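Local coordinates for probable transcriptional regulator, LysR family protein (Rhodococcus sp., PDB 2QL3) that probably binds DNA and regulates transcription as a LysR-type factor, this chain being its C-terminal substrate-binding domain of the periplasmic-binding-protein class, at residues Ala4-Val9 and Ser35-Glu40; Gly10-Leu15 and Ala58-Leu63; Trp69-Leu74 and Ala183-Trp188; Met80-Ala85 and Thr152-Arg157; Val107-Pro112 and Tyr133-Phe138. All blocks are in the same frame, centred on the assembly; numbering follows the deposited sequence.

Interaction 1 of 5, residues Ala4-Val9 and Ser35-Glu40; sequences AGPIAV and SVEFRE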
# COMPACT_ATOMS: atom_id res chain seq x y z
N ALA A 4 6.64 23.14 21.03
CA ALA A 4 5.65 23.59 20.08
C ALA A 4 6.31 23.90 18.72
O ALA A 4 7.51 24.10 18.66
CB ALA A 4 4.93 24.83 20.65
N GLY A 5 5.54 23.89 17.64
CA GLY A 5 6.11 24.20 16.34
C GLY A 5 6.17 22.98 15.42
O GLY A 5 5.88 21.84 15.84
N PRO A 6 6.56 23.22 14.15
CA PRO A 6 6.49 22.18 13.07
C PRO A 6 7.62 21.20 13.17
O PRO A 6 8.73 21.61 13.48
CB PRO A 6 6.65 23.00 11.80
CG PRO A 6 7.50 24.21 12.25
CD PRO A 6 7.06 24.50 13.64
N ILE A 7 7.36 19.91 12.88
CA ILE A 7 8.44 18.93 12.64
C ILE A 7 8.09 18.18 11.37
O ILE A 7 6.94 17.83 11.18
CB ILE A 7 8.71 17.92 13.84
CG1 ILE A 7 9.79 16.92 13.47
CG2 ILE A 7 7.41 17.17 14.30
CD1 ILE A 7 9.99 15.77 14.48
N ALA A 8 9.06 17.99 10.50
CA ALA A 8 8.89 17.13 9.30
C ALA A 8 9.45 15.72 9.52
O ALA A 8 10.64 15.54 9.78
CB ALA A 8 9.45 17.78 8.02
N VAL A 9 8.54 14.77 9.48
CA VAL A 9 8.84 13.34 9.68
C VAL A 9 8.64 12.54 8.38
O VAL A 9 7.56 12.52 7.76
CB VAL A 9 7.94 12.71 10.77
CG1 VAL A 9 8.36 11.21 11.01
CG2 VAL A 9 7.99 13.51 12.09
N SER A 35 3.32 20.51 15.45
CA SER A 35 2.60 19.99 14.28
C SER A 35 3.50 19.12 13.39
O SER A 35 4.62 19.52 13.06
CB SER A 35 1.92 21.10 13.48
OG SER A 35 2.83 22.02 12.93
N VAL A 36 3.02 17.93 13.02
CA VAL A 36 3.83 17.06 12.15
C VAL A 36 3.58 17.17 10.67
O VAL A 36 2.43 17.12 10.20
CB VAL A 36 3.99 15.61 12.66
CG1 VAL A 36 3.08 15.27 13.78
CG2 VAL A 36 4.14 14.57 11.52
N GLU A 37 4.66 17.35 9.92
CA GLU A 37 4.54 17.30 8.46
C GLU A 37 5.00 15.91 8.04
O GLU A 37 6.18 15.59 8.11
CB GLU A 37 5.35 18.43 7.79
CG GLU A 37 4.71 19.85 8.03
CD GLU A 37 5.58 20.86 8.86
OE1 GLU A 37 6.70 21.23 8.42
OE2 GLU A 37 5.09 21.31 9.95
N PHE A 38 4.04 15.09 7.67
CA PHE A 38 4.32 13.69 7.40
C PHE A 38 4.51 13.48 5.91
O PHE A 38 3.65 13.88 5.12
CB PHE A 38 3.18 12.84 7.93
CG PHE A 38 3.27 11.41 7.55
CD1 PHE A 38 2.43 10.88 6.54
CD2 PHE A 38 4.22 10.58 8.14
CE1 PHE A 38 2.52 9.51 6.18
CE2 PHE A 38 4.30 9.21 7.77
CZ PHE A 38 3.46 8.69 6.79
N ARG A 39 5.60 12.84 5.52
CA ARG A 39 5.86 12.47 4.11
C ARG A 39 6.35 11.04 4.04
O ARG A 39 7.30 10.70 4.67
CB ARG A 39 6.93 13.34 3.43
CG ARG A 39 7.01 14.78 3.87
CD ARG A 39 7.03 15.77 2.70
NE ARG A 39 6.89 17.12 3.24
CZ ARG A 39 5.73 17.71 3.55
NH1 ARG A 39 4.56 17.08 3.34
NH2 ARG A 39 5.74 18.93 4.08
N GLU A 40 5.70 10.22 3.24
CA GLU A 40 6.20 8.91 2.88
C GLU A 40 7.00 9.06 1.62
O GLU A 40 6.56 9.72 0.69
CB GLU A 40 5.04 7.96 2.57
CG GLU A 40 4.52 7.26 3.75
CD GLU A 40 3.19 6.56 3.51
OE1 GLU A 40 2.35 7.12 2.76
OE2 GLU A 40 2.99 5.46 4.06
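Glu37 starts beside Ala8 and reaches across to Pro6, both on its face of a parallel strand pair. Its CB lies 3.8 Å from Ile7 O and next to the backbone and CB of Ala8. CG stands anti to the carbonyl carbon of Glu37, and an unusual second torsion (chi2 116°) bends CD toward the proline, to 3.8 Å from Pro6 CB. At the tip, OE2 presses closely on the same carbon, with Glu37 OE2 3.0 Å from Pro6 CB, while OE1 stays farther off. The carboxylate thus ends against CB and CA of Pro6. Ser35 OG lies 3.7 Å from Pro6 CA. Between the strands, five backbone hydrogen bonds run from Ser35 N to Gly5 O through to Arg39 N to Val9 O; the one from Glu37 N to Ile7 O is short, at 2.6 Å, and nearly straight. On the other face Val36 is shared: Ile7 CG2 lies beside Val36 CB, pointing the same way, and Val9 CG2 reaches Val36 CG2 at 4.0 Å. The two strands belong to the beta-alpha-beta unit 5-11, 20-30, 34-40. Its helix 20-30 covers Val36 and Phe38 with Leu24, helix 196-205 sets Phe201 against Ile7 and Val9, and Tyr133 of the second subunit packs on Val36 and Phe38.

Interaction 2 of 5, residues Gly10-Leu15 and Ala58-Leu63; sequences GCYPAL and AIVYDL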
# COMPACT_ATOMS: atom_id res chain seq x y z
N GLY A 10 9.71 11.91 7.94
CA GLY A 10 9.56 11.09 6.73
C GLY A 10 9.59 9.63 7.10
O GLY A 10 10.02 9.26 8.23
N CYS A 11 9.14 8.79 6.17
CA CYS A 11 9.31 7.34 6.33
C CYS A 11 9.18 6.60 5.01
O CYS A 11 8.69 7.19 4.04
CB CYS A 11 8.35 6.78 7.37
SG CYS A 11 6.69 6.59 6.83
N TYR A 12 9.62 5.33 4.97
CA TYR A 12 9.40 4.47 3.79
C TYR A 12 7.93 4.01 3.81
O TYR A 12 7.38 3.78 4.87
CB TYR A 12 10.30 3.22 3.81
CG TYR A 12 11.78 3.48 3.74
CD1 TYR A 12 12.29 4.66 3.16
CD2 TYR A 12 12.68 2.53 4.24
CE1 TYR A 12 13.68 4.90 3.13
CE2 TYR A 12 14.04 2.76 4.22
CZ TYR A 12 14.53 3.93 3.64
OH TYR A 12 15.87 4.15 3.65
N PRO A 13 7.29 3.91 2.62
CA PRO A 13 5.84 3.62 2.60
C PRO A 13 5.33 2.42 3.41
O PRO A 13 4.29 2.54 4.03
CB PRO A 13 5.49 3.52 1.08
CG PRO A 13 6.57 4.43 0.43
CD PRO A 13 7.83 4.11 1.26
N ALA A 14 6.06 1.31 3.43
CA ALA A 14 5.72 0.11 4.20
C ALA A 14 5.74 0.33 5.72
O ALA A 14 5.20 -0.47 6.48
CB ALA A 14 6.68 -1.00 3.83
N LEU A 15 6.36 1.41 6.15
CA LEU A 15 6.42 1.77 7.55
C LEU A 15 5.25 2.70 7.90
O LEU A 15 4.90 2.85 9.08
CB LEU A 15 7.75 2.48 7.81
CG LEU A 15 8.91 1.70 8.43
CD1 LEU A 15 8.80 0.26 8.39
CD2 LEU A 15 10.29 2.18 7.98
N ALA A 58 13.63 10.79 10.01
CA ALA A 58 13.11 9.72 9.16
C ALA A 58 12.94 8.45 10.02
O ALA A 58 13.78 8.16 10.93
CB ALA A 58 14.11 9.46 8.01
N ILE A 59 11.86 7.72 9.77
CA ILE A 59 11.66 6.41 10.33
C ILE A 59 11.95 5.44 9.21
O ILE A 59 11.26 5.43 8.19
CB ILE A 59 10.23 6.19 10.81
CG1 ILE A 59 9.80 7.30 11.81
CG2 ILE A 59 10.06 4.78 11.39
CD1 ILE A 59 10.66 7.43 13.02
N VAL A 60 13.00 4.63 9.37
CA VAL A 60 13.49 3.79 8.27
C VAL A 60 13.98 2.43 8.73
O VAL A 60 14.29 2.24 9.90
CB VAL A 60 14.66 4.47 7.45
CG1 VAL A 60 14.14 5.62 6.67
CG2 VAL A 60 15.80 4.93 8.36
N TYR A 61 14.07 1.47 7.81
CA TYR A 61 14.87 0.30 8.10
C TYR A 61 16.34 0.66 8.09
O TYR A 61 16.80 1.38 7.21
CB TYR A 61 14.64 -0.83 7.11
CG TYR A 61 13.22 -1.26 6.84
CD1 TYR A 61 12.48 -1.95 7.80
CD2 TYR A 61 12.65 -1.06 5.59
CE1 TYR A 61 11.20 -2.42 7.52
CE2 TYR A 61 11.34 -1.49 5.31
CZ TYR A 61 10.63 -2.18 6.29
OH TYR A 61 9.34 -2.63 6.03
N ASP A 62 17.11 0.12 9.02
CA ASP A 62 18.56 0.34 9.03
C ASP A 62 19.17 -0.67 8.07
O ASP A 62 19.71 -1.71 8.50
CB ASP A 62 19.09 0.15 10.45
CG ASP A 62 20.57 0.48 10.61
OD1 ASP A 62 21.24 1.09 9.73
OD2 ASP A 62 21.06 0.09 11.67
N LEU A 63 18.99 -0.39 6.78
CA LEU A 63 19.60 -1.08 5.63
C LEU A 63 20.11 -0.03 4.64
O LEU A 63 19.37 0.88 4.21
CB LEU A 63 18.59 -2.01 4.91
CG LEU A 63 17.97 -3.15 5.71
CD1 LEU A 63 16.84 -3.79 5.01
CD2 LEU A 63 19.03 -4.19 6.08
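Tyr12 carries CG anti to its own carbonyl carbon (chi1 -63°), and Val60 holds CG1 in the same way (chi1 -70°), which brings the methyl over one face of the tyrosine ring. The contact lies where parallel strands 5-11 and 57-61, neighbours in a sheet of the periplasmic-binding-protein type of fold, run out and the chain after Cys11 turns across the end of strand 57-61. Val60 CG1 makes a CH-pi contact, 3.7 Å from the ring centroid of Tyr12 and offset toward the rim, close to CZ. Tyr61 CD2 comes to the edge of the same ring, in its plane, 3.8 Å from Tyr12 CD2. An alanine in place of Tyr12 would probably open a gap beneath Val60 CG1 and let the Tyr61 ring shift, having lost the edge it rests against. The strands themselves are joined by the bond from Ile59 N to Gly10 O (2.9 Å), and beside it Cys11 CB packs on Ile59 CB. Beyond the strand, the bond from Leu15 N to Tyr12 O tightens the turn and presents Leu15 and Ala14 to the other segment. Ala14 CB touches the hydroxyl oxygen of Tyr61. The two methyls of Leu15 divide their work: CD1 lies 3.7 Å from Tyr61 CZ, and CD2 sits 3.4 Å from Ile59 O.

Interaction 3 of 5, residues Trp69-Leu74 and Ala183-Trp188; sequences WQTVPL and AVVVAW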
# COMPACT_ATOMS: atom_id res chain seq x y z
N TRP A 69 24.15 9.58 9.04
CA TRP A 69 22.92 9.56 9.81
C TRP A 69 23.11 8.93 11.17
O TRP A 69 23.64 7.86 11.31
CB TRP A 69 21.84 8.77 9.04
CG TRP A 69 21.36 9.48 7.74
CD1 TRP A 69 21.96 10.54 7.09
CD2 TRP A 69 20.24 9.10 6.94
NE1 TRP A 69 21.27 10.85 5.94
CE2 TRP A 69 20.19 10.00 5.83
CE3 TRP A 69 19.27 8.10 7.05
CZ2 TRP A 69 19.20 9.93 4.85
CZ3 TRP A 69 18.25 8.04 6.09
CH2 TRP A 69 18.24 8.94 4.99
N GLN A 70 22.71 9.66 12.18
CA GLN A 70 22.59 9.15 13.53
C GLN A 70 21.29 8.36 13.52
O GLN A 70 20.34 8.74 12.84
CB GLN A 70 22.47 10.34 14.47
CG GLN A 70 23.74 11.17 14.59
CD GLN A 70 24.70 10.56 15.61
OE1 GLN A 70 24.58 10.82 16.81
NE2 GLN A 70 25.64 9.76 15.14
N THR A 71 21.25 7.25 14.24
CA THR A 71 20.06 6.39 14.28
C THR A 71 19.85 5.91 15.72
O THR A 71 20.79 5.86 16.49
CB THR A 71 20.17 5.13 13.37
OG1 THR A 71 21.24 4.31 13.83
CG2 THR A 71 20.37 5.48 11.85
N VAL A 72 18.61 5.56 16.08
CA VAL A 72 18.31 4.95 17.38
C VAL A 72 17.26 3.86 17.06
O VAL A 72 16.23 4.16 16.46
CB VAL A 72 17.72 6.00 18.40
CG1 VAL A 72 17.05 5.28 19.57
CG2 VAL A 72 18.78 6.91 19.00
N PRO A 73 17.51 2.61 17.49
CA PRO A 73 16.59 1.54 17.16
C PRO A 73 15.24 1.61 17.87
O PRO A 73 15.16 1.94 19.04
CB PRO A 73 17.36 0.27 17.48
CG PRO A 73 18.30 0.66 18.55
CD PRO A 73 18.65 2.13 18.29
N LEU A 74 14.17 1.36 17.13
CA LEU A 74 12.83 1.46 17.69
C LEU A 74 12.35 0.03 17.97
O LEU A 74 11.68 -0.25 18.98
CB LEU A 74 11.94 2.14 16.66
CG LEU A 74 11.67 3.65 16.63
CD1 LEU A 74 12.71 4.44 17.29
CD2 LEU A 74 11.52 4.08 15.20
N ALA A 183 16.61 -3.87 12.00
CA ALA A 183 16.16 -2.81 12.85
C ALA A 183 15.40 -1.76 12.05
O ALA A 183 15.79 -1.39 10.93
CB ALA A 183 17.35 -2.18 13.56
N VAL A 184 14.30 -1.33 12.64
CA VAL A 184 13.65 -0.10 12.31
C VAL A 184 14.22 0.96 13.27
O VAL A 184 14.22 0.80 14.52
CB VAL A 184 12.16 -0.27 12.46
CG1 VAL A 184 11.39 1.04 12.05
CG2 VAL A 184 11.68 -1.44 11.59
N VAL A 185 14.71 2.05 12.68
CA VAL A 185 15.32 3.16 13.41
C VAL A 185 14.59 4.51 13.21
O VAL A 185 13.92 4.71 12.20
CB VAL A 185 16.81 3.30 13.02
CG1 VAL A 185 17.59 1.97 13.36
CG2 VAL A 185 16.97 3.68 11.49
N VAL A 186 14.69 5.39 14.21
CA VAL A 186 14.57 6.86 13.98
C VAL A 186 15.94 7.43 13.56
O VAL A 186 16.96 7.12 14.17
CB VAL A 186 13.94 7.63 15.17
CG1 VAL A 186 14.84 7.59 16.47
CG2 VAL A 186 13.61 9.11 14.77
N ALA A 187 15.98 8.21 12.48
CA ALA A 187 17.26 8.70 11.97
C ALA A 187 17.27 10.19 11.73
O ALA A 187 16.23 10.81 11.50
CB ALA A 187 17.66 7.91 10.66
N TRP A 188 18.44 10.80 11.83
CA TRP A 188 18.61 12.20 11.48
C TRP A 188 20.04 12.39 11.07
O TRP A 188 20.88 11.57 11.36
CB TRP A 188 18.26 13.13 12.65
CG TRP A 188 19.14 12.98 13.86
CD1 TRP A 188 20.22 13.73 14.19
CD2 TRP A 188 19.01 11.98 14.88
NE1 TRP A 188 20.79 13.28 15.38
CE2 TRP A 188 20.06 12.21 15.83
CE3 TRP A 188 18.11 10.92 15.10
CZ2 TRP A 188 20.21 11.44 16.98
CZ3 TRP A 188 18.26 10.14 16.24
CH2 TRP A 188 19.32 10.39 17.17
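An antiparallel pair in the mixed sheet of this substrate-binding domain joins Gln70 to Trp188 and Val72 to Val186, with strand 69-84 going on from here to the other half of the domain. The largest side-chain contact is made by Trp188, whose indole is laid across Gln70. CG of the tryptophan sits between its backbone N and carbonyl carbon (chi1 63°), and the ring turns one face to Gln70 CB, which makes a CH-pi contact 3.6 Å from the centroid of the five-membered ring and comes 3.3 Å from Trp188 CE2. The amide of Gln70 stands almost perpendicular to the indole, 86° between planes. Val72 CG2 meets the far edge of the ring, 4.0 Å from Trp188 CH2, while Val72 CB rests on Val186 CG1. Leu74 crosses Val186 at about a right angle, its CD1 3.9 Å from Val186 CG1. On the face of Thr71, Val185 and Ala187, Thr71 CG2 touches Ala187 CB at 3.8 Å and Thr71 CB packs on Val185 CB. Five backbone bonds fix the register, the last from Leu74 N to Val184 O at 2.7 Å. A bound phosphate, probably from the crystallisation liquor, lies about 4 Å from the Trp188 side chain. Helix 43-51 covers Trp69, helix 196-205 lies against Leu74 and Trp188, and strand 182-189 lies between strands 69-84 and 57-61, pairing antiparallel with both.

Interaction 4 of 5, residues Met80-Ala85 and Thr152-Arg157; sequences MVVLGA and TLLLQR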
# COMPACT_ATOMS: atom_id res chain seq x y z
N MSE A 80 10.29 -12.93 7.54
CA MSE A 80 9.41 -14.12 7.56
C MSE A 80 8.87 -14.48 6.16
O MSE A 80 8.74 -13.65 5.26
CB MSE A 80 8.25 -13.94 8.53
CG MSE A 80 7.18 -12.94 8.09
SE MSE A 80 6.38 -11.94 9.62
CE MSE A 80 7.66 -10.46 9.87
N VAL A 81 8.62 -15.76 5.98
CA VAL A 81 7.94 -16.25 4.80
C VAL A 81 6.43 -16.10 4.99
O VAL A 81 5.95 -16.28 6.10
CB VAL A 81 8.38 -17.75 4.46
CG1 VAL A 81 7.40 -18.40 3.54
CG2 VAL A 81 9.72 -17.68 3.76
N VAL A 82 5.72 -15.74 3.91
CA VAL A 82 4.29 -15.62 3.94
C VAL A 82 3.78 -16.44 2.81
O VAL A 82 4.27 -16.34 1.68
CB VAL A 82 3.81 -14.11 3.92
CG1 VAL A 82 2.32 -14.00 4.21
CG2 VAL A 82 4.60 -13.25 4.92
N LEU A 83 2.81 -17.31 3.13
CA LEU A 83 2.21 -18.31 2.23
C LEU A 83 0.70 -18.12 2.22
O LEU A 83 0.10 -17.57 3.18
CB LEU A 83 2.43 -19.71 2.78
CG LEU A 83 3.74 -20.47 2.55
CD1 LEU A 83 4.84 -19.68 1.85
CD2 LEU A 83 4.18 -21.25 3.78
N GLY A 84 0.09 -18.56 1.12
CA GLY A 84 -1.35 -18.71 1.05
C GLY A 84 -1.70 -20.03 1.73
O GLY A 84 -0.86 -20.93 1.83
N ALA A 85 -2.94 -20.12 2.19
CA ALA A 85 -3.42 -21.25 2.99
C ALA A 85 -3.41 -22.59 2.24
O ALA A 85 -3.33 -23.64 2.87
CB ALA A 85 -4.80 -20.96 3.53
N THR A 152 5.94 -15.06 -0.45
CA THR A 152 6.80 -13.90 -0.32
C THR A 152 7.66 -13.91 0.92
O THR A 152 7.57 -14.80 1.76
CB THR A 152 6.04 -12.54 -0.47
OG1 THR A 152 6.99 -11.52 -0.83
CG2 THR A 152 5.24 -12.15 0.83
N LEU A 153 8.51 -12.92 1.05
CA LEU A 153 9.10 -12.63 2.35
C LEU A 153 8.94 -11.18 2.70
O LEU A 153 9.10 -10.32 1.84
CB LEU A 153 10.56 -13.09 2.44
CG LEU A 153 11.70 -12.65 1.57
CD1 LEU A 153 12.54 -11.66 2.36
CD2 LEU A 153 12.56 -13.84 1.21
N LEU A 154 8.62 -10.93 3.97
CA LEU A 154 8.25 -9.60 4.47
C LEU A 154 8.92 -9.34 5.81
O LEU A 154 9.12 -10.25 6.62
CB LEU A 154 6.71 -9.48 4.63
CG LEU A 154 5.79 -9.54 3.36
CD1 LEU A 154 4.35 -9.61 3.76
CD2 LEU A 154 6.01 -8.43 2.27
N LEU A 155 9.22 -8.06 6.03
CA LEU A 155 9.94 -7.60 7.21
C LEU A 155 8.95 -7.20 8.29
O LEU A 155 9.33 -6.98 9.44
CB LEU A 155 10.85 -6.40 6.85
CG LEU A 155 12.22 -6.77 6.28
CD1 LEU A 155 13.08 -7.29 7.40
CD2 LEU A 155 12.16 -7.86 5.22
N GLN A 156 7.69 -7.06 7.92
CA GLN A 156 6.70 -6.74 8.91
C GLN A 156 5.45 -7.59 8.77
O GLN A 156 5.18 -8.16 7.71
CB GLN A 156 6.32 -5.27 8.81
CG GLN A 156 7.52 -4.31 8.84
CD GLN A 156 7.04 -2.93 8.79
OE1 GLN A 156 7.00 -2.32 7.70
NE2 GLN A 156 6.59 -2.43 9.94
N ARG A 157 4.68 -7.61 9.83
CA ARG A 157 3.51 -8.46 9.92
C ARG A 157 2.31 -7.67 10.44
O ARG A 157 2.22 -7.43 11.62
CB ARG A 157 3.79 -9.67 10.82
CG ARG A 157 2.52 -10.39 11.21
CD ARG A 157 2.48 -11.85 11.11
NE ARG A 157 2.87 -12.56 12.32
CZ ARG A 157 2.36 -13.72 12.76
NH1 ARG A 157 2.88 -14.23 13.86
NH2 ARG A 157 1.35 -14.36 12.19
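Met80, a selenomethionine in this crystal, pairs with Leu154, and Val82 with Thr152, in an antiparallel join between strands 69-84 and 152-154 of the periplasmic-binding-protein-like fold. Four backbone hydrogen bonds hold the strands. Met80 and Leu154 bond in both directions, with Leu154 N 3.0 Å from Met80 O, and so do Val82 and Thr152. Met80 O also receives a CA-H...O contact, 3.1 Å from Leu153 CA. The apolar contacts gather on the face of Met80, Val82, Thr152 and Leu154. Val82 and Leu154 cross at about a right angle, with Val82 CG2 3.8 Å from Leu154 CD1, and Val82 CB rests 3.9 Å from Thr152 CG2. The polar branch of Thr152 is used otherwise, its OG1 bonding to Val107 O, which ties this strand to strand 106-109. Arg157, past the strand, sends NH2 to a salt bridge with Asp161 and offers Met80 its aliphatic stem instead. Because the Met80 chain bends at its second and third torsions (chi2 -146°, chi3 84°), it curls over the turn that follows Leu154: SE lies 3.6 Å from Arg157 CB, and CE ends 3.6 Å from Leu154 O.

Interaction 5 of 5, residues Val107-Pro112 and Tyr133-Phe138; sequences VLLDAP and YRTANF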
# COMPACT_ATOMS: atom_id res chain seq x y z
N VAL A 107 6.31 -13.99 -5.17
CA VAL A 107 5.75 -12.64 -5.31
C VAL A 107 6.77 -11.76 -4.58
O VAL A 107 6.98 -11.93 -3.37
CB VAL A 107 4.34 -12.49 -4.62
CG1 VAL A 107 3.85 -11.05 -4.69
CG2 VAL A 107 3.32 -13.37 -5.27
N LEU A 108 7.46 -10.91 -5.32
CA LEU A 108 8.53 -10.07 -4.79
C LEU A 108 8.02 -8.66 -4.47
O LEU A 108 7.43 -7.97 -5.32
CB LEU A 108 9.68 -10.00 -5.80
CG LEU A 108 10.80 -9.02 -5.55
CD1 LEU A 108 11.65 -9.56 -4.46
CD2 LEU A 108 11.69 -8.75 -6.78
N LEU A 109 8.22 -8.24 -3.22
CA LEU A 109 8.02 -6.84 -2.86
C LEU A 109 9.25 -6.05 -3.32
O LEU A 109 10.34 -6.22 -2.81
CB LEU A 109 7.80 -6.70 -1.35
CG LEU A 109 7.52 -5.22 -0.94
CD1 LEU A 109 6.21 -4.73 -1.60
CD2 LEU A 109 7.47 -5.04 0.54
N ASP A 110 9.10 -5.24 -4.36
CA ASP A 110 10.26 -4.53 -4.85
C ASP A 110 10.15 -3.12 -4.29
O ASP A 110 9.62 -2.23 -4.96
CB ASP A 110 10.27 -4.49 -6.37
CG ASP A 110 11.54 -3.78 -6.93
OD1 ASP A 110 12.35 -3.16 -6.16
OD2 ASP A 110 11.72 -3.85 -8.16
N ALA A 111 10.60 -2.91 -3.06
CA ALA A 111 10.51 -1.57 -2.46
C ALA A 111 11.82 -1.33 -1.74
O ALA A 111 11.88 -1.57 -0.53
CB ALA A 111 9.30 -1.46 -1.50
N PRO A 112 12.87 -0.85 -2.47
CA PRO A 112 14.17 -0.68 -1.81
C PRO A 112 14.02 0.07 -0.46
O PRO A 112 13.24 1.06 -0.36
CB PRO A 112 15.02 0.07 -2.84
CG PRO A 112 14.39 -0.26 -4.19
CD PRO A 112 12.90 -0.47 -3.91
N TYR A 133 5.73 -12.47 -9.91
CA TYR A 133 5.09 -11.16 -9.82
C TYR A 133 5.92 -10.24 -8.95
O TYR A 133 6.50 -10.66 -7.97
CB TYR A 133 3.63 -11.25 -9.27
CG TYR A 133 2.73 -12.11 -10.10
CD1 TYR A 133 2.16 -11.63 -11.29
CD2 TYR A 133 2.48 -13.45 -9.73
CE1 TYR A 133 1.35 -12.46 -12.11
CE2 TYR A 133 1.66 -14.30 -10.54
CZ TYR A 133 1.09 -13.77 -11.72
OH TYR A 133 0.29 -14.53 -12.52
N ARG A 134 5.96 -8.96 -9.33
CA ARG A 134 6.71 -7.95 -8.64
C ARG A 134 5.76 -6.79 -8.38
O ARG A 134 4.83 -6.52 -9.20
CB ARG A 134 7.91 -7.57 -9.54
CG ARG A 134 8.71 -6.42 -9.11
CD ARG A 134 9.77 -6.10 -10.21
NE ARG A 134 10.59 -7.28 -10.54
CZ ARG A 134 11.83 -7.54 -10.08
NH1 ARG A 134 12.45 -8.65 -10.48
NH2 ARG A 134 12.45 -6.69 -9.24
N THR A 135 5.90 -6.15 -7.20
CA THR A 135 5.05 -5.01 -6.78
C THR A 135 5.81 -4.15 -5.75
O THR A 135 6.59 -4.66 -4.93
CB THR A 135 3.70 -5.49 -6.14
OG1 THR A 135 3.00 -4.34 -5.61
CG2 THR A 135 3.95 -6.46 -4.96
N ALA A 136 5.61 -2.85 -5.77
CA ALA A 136 6.16 -2.06 -4.65
C ALA A 136 5.15 -1.85 -3.50
O ALA A 136 5.46 -1.22 -2.48
CB ALA A 136 6.73 -0.69 -5.16
N ASN A 137 3.96 -2.44 -3.66
CA ASN A 137 2.86 -2.27 -2.72
C ASN A 137 2.77 -3.43 -1.72
O ASN A 137 2.60 -4.54 -2.10
CB ASN A 137 1.55 -2.14 -3.46
CG ASN A 137 0.41 -1.67 -2.55
OD1 ASN A 137 0.65 -1.09 -1.48
ND2 ASN A 137 -0.82 -1.91 -2.96
N PHE A 138 2.92 -3.15 -0.44
CA PHE A 138 2.98 -4.20 0.59
C PHE A 138 1.74 -5.06 0.57
O PHE A 138 1.83 -6.28 0.66
CB PHE A 138 3.18 -3.56 1.95
CG PHE A 138 3.61 -4.45 3.04
CD1 PHE A 138 4.96 -4.55 3.38
CD2 PHE A 138 2.68 -5.07 3.86
CE1 PHE A 138 5.39 -5.35 4.48
CE2 PHE A 138 3.10 -5.86 4.93
CZ PHE A 138 4.45 -6.02 5.23
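Asp110 and Arg134 form the charged part of this contact, a salt bridge with Asp110 OD2 3.1 Å from Arg134 NH2. The N-H bond is fairly straight (160°) and the oxygen lies in the guanidinium plane, but it is met from above the carboxylate plane, the two groups being turned 72° against each other. With CG anti to the backbone N (chi1 -178°), the Asp110 side chain crosses that of Arg134 obliquely, its CB lying 3.7 Å from Arg134 CG, and OD1 bonds to Thr115 OG1. An alanine at Asp110 would probably leave Arg134 NH2 without its anionic mate and less restrained, and Thr115 OG1 without this acceptor. A bound phosphate, probably from the crystallisation liquor, lies about 5 Å from the Arg134 side chain. The backbone bonds are those of a parallel pair: Leu108 N to Tyr133 O, Thr135 N to Leu108 O, and a short one from Asp110 N to Thr135 O at 2.6 Å. These strands are the two arms of the beta-alpha-beta unit 106-109, 114-125, 131-135. At its end Thr135 OG1 accepts from Asn137 N at 2.9 Å, an ST turn, with Asn137 at the N-cap position of helix 138-147; the same OG1 bonds to Glu40 of the second subunit. Among the van der Waals contacts of the leucines, Leu108 CD2 sits over one face of the Arg134 guanidinium, 3.3 Å from NH2. Leu109 spreads its methyls: CD1 lies 3.4 Å from Thr135 O, and CD2 touches Phe138 CD1 at 3.8 Å.

Interactions 1 to 4 reach one mixed sheet; interaction 5 is a separate parallel pair. Interactions 1 and 2 share strand 5-11, and interaction 2 meets interaction 3, about 9 Å away between centres, through Ala58 O and Ala187 N, 2.7 Å apart. Strand 69-84 carries interactions 3 and 4, about 24 Å apart between centres. Interaction 5 meets interaction 4, about 12 Å away between centres, through Phe138 and Leu154. Interactions 2 and 4 meet where Tyr61 CE1 lies 4.1 Å from Leu155 CB. Bound phosphate lies about 4 Å from the Trp188 side chain in interaction 3 and about 5 Å from that of Arg134 in interaction 5. Glu40 of one copy bonds to Thr135 of the other, joining interactions 1 and 5 across subunits.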